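Local coordinates for protein probable amino acid aminotransferase (Mycobacterium tuberculosis, PDB 6Q1S) that belongs to the class IV aminotransferase family and binds 4'-deoxy-4'-aminopyridoxal-5'-phosphate and 2-oxoglutaric acid, at residues P203-L215 / A227-L239. Residues are numbered along the deposited sequence; the frame is centred on the assembly and turned at random.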
# COMPACT_ATOMS: atom_id res chain seq x y z
N PRO B 203 -30.60 9.52 -22.34
CA PRO B 203 -29.90 9.01 -21.15
C PRO B 203 -28.48 8.58 -21.45
O PRO B 203 -28.24 7.74 -22.33
CB PRO B 203 -30.77 7.84 -20.70
CG PRO B 203 -31.43 7.38 -21.91
CD PRO B 203 -31.53 8.52 -22.89
N CYS B 204 -27.53 9.16 -20.72
CA CYS B 204 -26.11 8.93 -20.95
C CYS B 204 -25.43 8.61 -19.64
O CYS B 204 -25.70 9.24 -18.61
CB CYS B 204 -25.46 10.17 -21.60
SG CYS B 204 -23.66 10.19 -21.55
N LEU B 205 -24.54 7.62 -19.68
CA LEU B 205 -23.79 7.16 -18.52
C LEU B 205 -22.36 7.65 -18.66
O LEU B 205 -21.75 7.52 -19.73
CB LEU B 205 -23.83 5.63 -18.41
CG LEU B 205 -25.22 4.99 -18.36
CD1 LEU B 205 -25.12 3.48 -18.53
CD2 LEU B 205 -25.94 5.35 -17.07
N LEU B 206 -21.82 8.21 -17.58
CA LEU B 206 -20.50 8.81 -17.60
C LEU B 206 -19.61 8.22 -16.52
O LEU B 206 -20.09 7.70 -15.51
CB LEU B 206 -20.57 10.34 -17.43
CG LEU B 206 -21.33 11.10 -18.51
CD1 LEU B 206 -21.40 12.58 -18.17
CD2 LEU B 206 -20.67 10.89 -19.86
N THR B 207 -18.31 8.30 -16.76
CA THR B 207 -17.29 7.79 -15.86
C THR B 207 -16.03 8.62 -16.06
O THR B 207 -15.83 9.17 -17.15
CB THR B 207 -17.01 6.30 -16.12
OG1 THR B 207 -16.09 5.80 -15.14
CG2 THR B 207 -16.41 6.10 -17.50
N PRO B 208 -15.20 8.77 -15.03
CA PRO B 208 -13.99 9.56 -15.18
C PRO B 208 -13.08 8.97 -16.24
O PRO B 208 -13.09 7.75 -16.48
CB PRO B 208 -13.36 9.50 -13.78
CG PRO B 208 -14.52 9.34 -12.88
CD PRO B 208 -15.49 8.46 -13.62
N PRO B 209 -12.27 9.80 -16.89
CA PRO B 209 -11.44 9.32 -18.00
C PRO B 209 -10.27 8.50 -17.49
O PRO B 209 -9.83 8.66 -16.34
CB PRO B 209 -10.97 10.62 -18.66
CG PRO B 209 -10.97 11.62 -17.57
CD PRO B 209 -12.09 11.24 -16.64
N PRO B 210 -9.73 7.60 -18.32
CA PRO B 210 -8.72 6.65 -17.82
C PRO B 210 -7.37 7.28 -17.52
O PRO B 210 -6.60 6.69 -16.75
CB PRO B 210 -8.61 5.64 -18.96
CG PRO B 210 -8.98 6.41 -20.18
CD PRO B 210 -10.03 7.39 -19.75
N TRP B 211 -7.04 8.44 -18.09
CA TRP B 211 -5.76 9.04 -17.79
C TRP B 211 -5.71 9.64 -16.39
O TRP B 211 -4.64 10.09 -15.96
CB TRP B 211 -5.40 10.10 -18.83
CG TRP B 211 -6.46 11.12 -19.12
CD1 TRP B 211 -6.68 12.28 -18.44
CD2 TRP B 211 -7.46 11.05 -20.14
NE1 TRP B 211 -7.74 12.95 -18.99
CE2 TRP B 211 -8.24 12.22 -20.04
CE3 TRP B 211 -7.76 10.12 -21.14
CZ2 TRP B 211 -9.31 12.48 -20.90
CZ3 TRP B 211 -8.82 10.38 -21.99
CH2 TRP B 211 -9.58 11.55 -21.86
N TYR B 212 -6.83 9.66 -15.67
CA TYR B 212 -6.81 10.03 -14.26
C TYR B 212 -6.04 8.98 -13.46
O TYR B 212 -5.94 7.82 -13.86
CB TYR B 212 -8.23 10.15 -13.72
CG TYR B 212 -8.94 11.44 -14.05
CD1 TYR B 212 -8.42 12.33 -14.98
CD2 TYR B 212 -10.14 11.77 -13.42
CE1 TYR B 212 -9.09 13.52 -15.28
CE2 TYR B 212 -10.80 12.94 -13.71
CZ TYR B 212 -10.27 13.81 -14.64
OH TYR B 212 -10.94 14.98 -14.92
N PRO B 213 -5.49 9.37 -12.30
CA PRO B 213 -4.79 8.39 -11.45
C PRO B 213 -5.73 7.40 -10.79
O PRO B 213 -5.84 7.38 -9.56
CB PRO B 213 -4.09 9.27 -10.41
CG PRO B 213 -4.93 10.51 -10.35
CD PRO B 213 -5.41 10.73 -11.75
N ILE B 214 -6.43 6.58 -11.58
CA ILE B 214 -7.44 5.66 -11.07
C ILE B 214 -7.27 4.31 -11.75
O ILE B 214 -6.54 4.16 -12.73
CB ILE B 214 -8.87 6.19 -11.28
CG1 ILE B 214 -9.18 6.32 -12.77
CG2 ILE B 214 -9.07 7.52 -10.58
CD1 ILE B 214 -10.61 6.70 -13.07
N LEU B 215 -7.96 3.31 -11.20
CA LEU B 215 -8.00 1.99 -11.81
C LEU B 215 -9.06 1.94 -12.91
O LEU B 215 -10.10 2.60 -12.83
CB LEU B 215 -8.30 0.91 -10.77
CG LEU B 215 -7.24 0.42 -9.77
CD1 LEU B 215 -6.14 -0.34 -10.49
CD2 LEU B 215 -6.66 1.54 -8.91
N ALA B 227 -24.38 -1.46 -22.68
CA ALA B 227 -25.24 -0.28 -22.74
C ALA B 227 -25.19 0.37 -24.12
O ALA B 227 -26.21 0.82 -24.64
CB ALA B 227 -24.84 0.72 -21.66
N ARG B 228 -24.00 0.42 -24.73
CA ARG B 228 -23.87 0.99 -26.06
C ARG B 228 -24.62 0.16 -27.10
O ARG B 228 -25.21 0.70 -28.03
CB ARG B 228 -22.39 1.11 -26.43
CG ARG B 228 -21.74 2.36 -25.87
CD ARG B 228 -20.26 2.42 -26.18
NE ARG B 228 -19.65 3.60 -25.57
CZ ARG B 228 -18.41 3.63 -25.07
NH1 ARG B 228 -17.65 2.55 -25.11
NH2 ARG B 228 -17.94 4.75 -24.54
N ALA B 229 -24.61 -1.17 -26.94
CA ALA B 229 -25.33 -2.04 -27.86
C ALA B 229 -26.84 -1.97 -27.69
O ALA B 229 -27.56 -2.47 -28.55
CB ALA B 229 -24.86 -3.49 -27.68
N LYS B 230 -27.32 -1.36 -26.61
CA LYS B 230 -28.75 -1.22 -26.37
C LYS B 230 -29.26 0.20 -26.62
O LYS B 230 -30.45 0.45 -26.45
CB LYS B 230 -29.09 -1.64 -24.94
CG LYS B 230 -29.04 -3.14 -24.70
CD LYS B 230 -29.20 -3.46 -23.22
CE LYS B 230 -30.31 -2.64 -22.58
NZ LYS B 230 -31.67 -3.03 -23.06
N GLY B 231 -28.39 1.12 -27.03
CA GLY B 231 -28.80 2.47 -27.34
C GLY B 231 -28.30 3.53 -26.38
O GLY B 231 -28.52 4.72 -26.63
N TYR B 232 -27.64 3.15 -25.29
CA TYR B 232 -27.14 4.13 -24.34
C TYR B 232 -25.85 4.75 -24.85
O TYR B 232 -24.96 4.06 -25.37
CB TYR B 232 -26.89 3.49 -22.97
CG TYR B 232 -28.13 2.97 -22.28
CD1 TYR B 232 -28.62 1.70 -22.55
CD2 TYR B 232 -28.82 3.76 -21.37
CE1 TYR B 232 -29.75 1.22 -21.92
CE2 TYR B 232 -29.95 3.29 -20.74
CZ TYR B 232 -30.42 2.02 -21.01
OH TYR B 232 -31.55 1.56 -20.39
N ASP B 233 -25.73 6.07 -24.70
CA ASP B 233 -24.51 6.77 -25.04
C ASP B 233 -23.62 6.86 -23.80
O ASP B 233 -24.08 7.26 -22.73
CB ASP B 233 -24.81 8.18 -25.57
CG ASP B 233 -25.64 8.15 -26.84
OD1 ASP B 233 -26.67 8.85 -26.90
OD2 ASP B 233 -25.27 7.40 -27.78
N CYS B 234 -22.36 6.46 -23.95
CA CYS B 234 -21.40 6.47 -22.86
C CYS B 234 -20.15 7.22 -23.30
O CYS B 234 -19.77 7.20 -24.47
CB CYS B 234 -21.06 5.04 -22.43
SG CYS B 234 -22.51 3.98 -22.23
N ASP B 235 -19.50 7.87 -22.34
CA ASP B 235 -18.33 8.68 -22.65
C ASP B 235 -17.52 8.90 -21.38
O ASP B 235 -18.01 8.69 -20.27
CB ASP B 235 -18.74 10.02 -23.28
CG ASP B 235 -17.58 10.74 -23.94
OD1 ASP B 235 -17.00 11.65 -23.31
OD2 ASP B 235 -17.23 10.37 -25.08
N TYR B 236 -16.27 9.31 -21.57
CA TYR B 236 -15.35 9.58 -20.47
C TYR B 236 -15.20 11.09 -20.37
O TYR B 236 -14.70 11.74 -21.29
CB TYR B 236 -13.99 8.91 -20.71
CG TYR B 236 -14.07 7.40 -20.79
CD1 TYR B 236 -13.75 6.61 -19.70
CD2 TYR B 236 -14.49 6.77 -21.96
CE1 TYR B 236 -13.83 5.24 -19.77
CE2 TYR B 236 -14.56 5.40 -22.03
CZ TYR B 236 -14.24 4.63 -20.93
OH TYR B 236 -14.31 3.26 -21.00
N ARG B 237 -15.64 11.65 -19.24
CA ARG B 237 -15.69 13.09 -19.06
C ARG B 237 -15.06 13.47 -17.73
O ARG B 237 -14.88 12.63 -16.84
CB ARG B 237 -17.13 13.62 -19.12
CG ARG B 237 -17.89 13.27 -20.39
CD ARG B 237 -18.86 14.38 -20.78
NE ARG B 237 -20.02 13.88 -21.51
CZ ARG B 237 -20.04 13.58 -22.80
NH1 ARG B 237 -18.95 13.72 -23.54
NH2 ARG B 237 -21.16 13.13 -23.36
N ALA B 238 -14.69 14.74 -17.62
CA ALA B 238 -14.20 15.29 -16.36
C ALA B 238 -15.40 15.61 -15.48
O ALA B 238 -16.07 16.63 -15.67
CB ALA B 238 -13.34 16.52 -16.60
N LEU B 239 -15.69 14.75 -14.51
CA LEU B 239 -16.84 14.94 -13.64
C LEU B 239 -16.41 15.71 -12.40
O LEU B 239 -15.31 15.51 -11.87
CB LEU B 239 -17.48 13.61 -13.21
CG LEU B 239 -18.26 12.70 -14.17
CD1 LEU B 239 -17.46 12.23 -15.36
CD2 LEU B 239 -18.79 11.50 -13.39
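Asp233 O takes the backbone N-H of Leu205 at 3.1 Å, and Cys204 CA brings a CA-H...O contact to the same oxygen. Two rungs follow up the strands: a weak one from Asp235 N to Leu205 O, then Arg237 N to Thr207 O at 3.2 Å. Strands 204-207 and 233-236 run parallel, their axes at 19°, joined by helix 218-229 in a beta-alpha-beta unit; 233-236 adds to a mixed sheet through 204-207, whose other neighbour is strand 189-194. On the face bearing Leu206 and Asp235, Arg237 folds back, its chain bent at chi2 (-146°), and clips NH1 to Asp235 OD1 in a 2.9 Å salt bridge. Asp235 CB lies against one face of the Arg237 guanidinium, toward its rim, and Arg237 NE lies 3.5 Å from Leu206 CD2. The other face carries Thr207 and Tyr236 side by side, with Thr207 CG2 3.5 Å from Tyr236 CD1. Pro208 O meets that ring at its edge, in plane, while the Pro210 side chain crosses that of Tyr236 at about a right angle, Pro210 CD 3.8 Å from Tyr236 CD1; Phe224 of the connecting helix adds an edge-to-face partner. Farther along, Tyr212 OH abuts Ala238 CB, and the chain continues to Leu215, which touches 4'-deoxy-4'-aminopyridoxal-5'-phosphate.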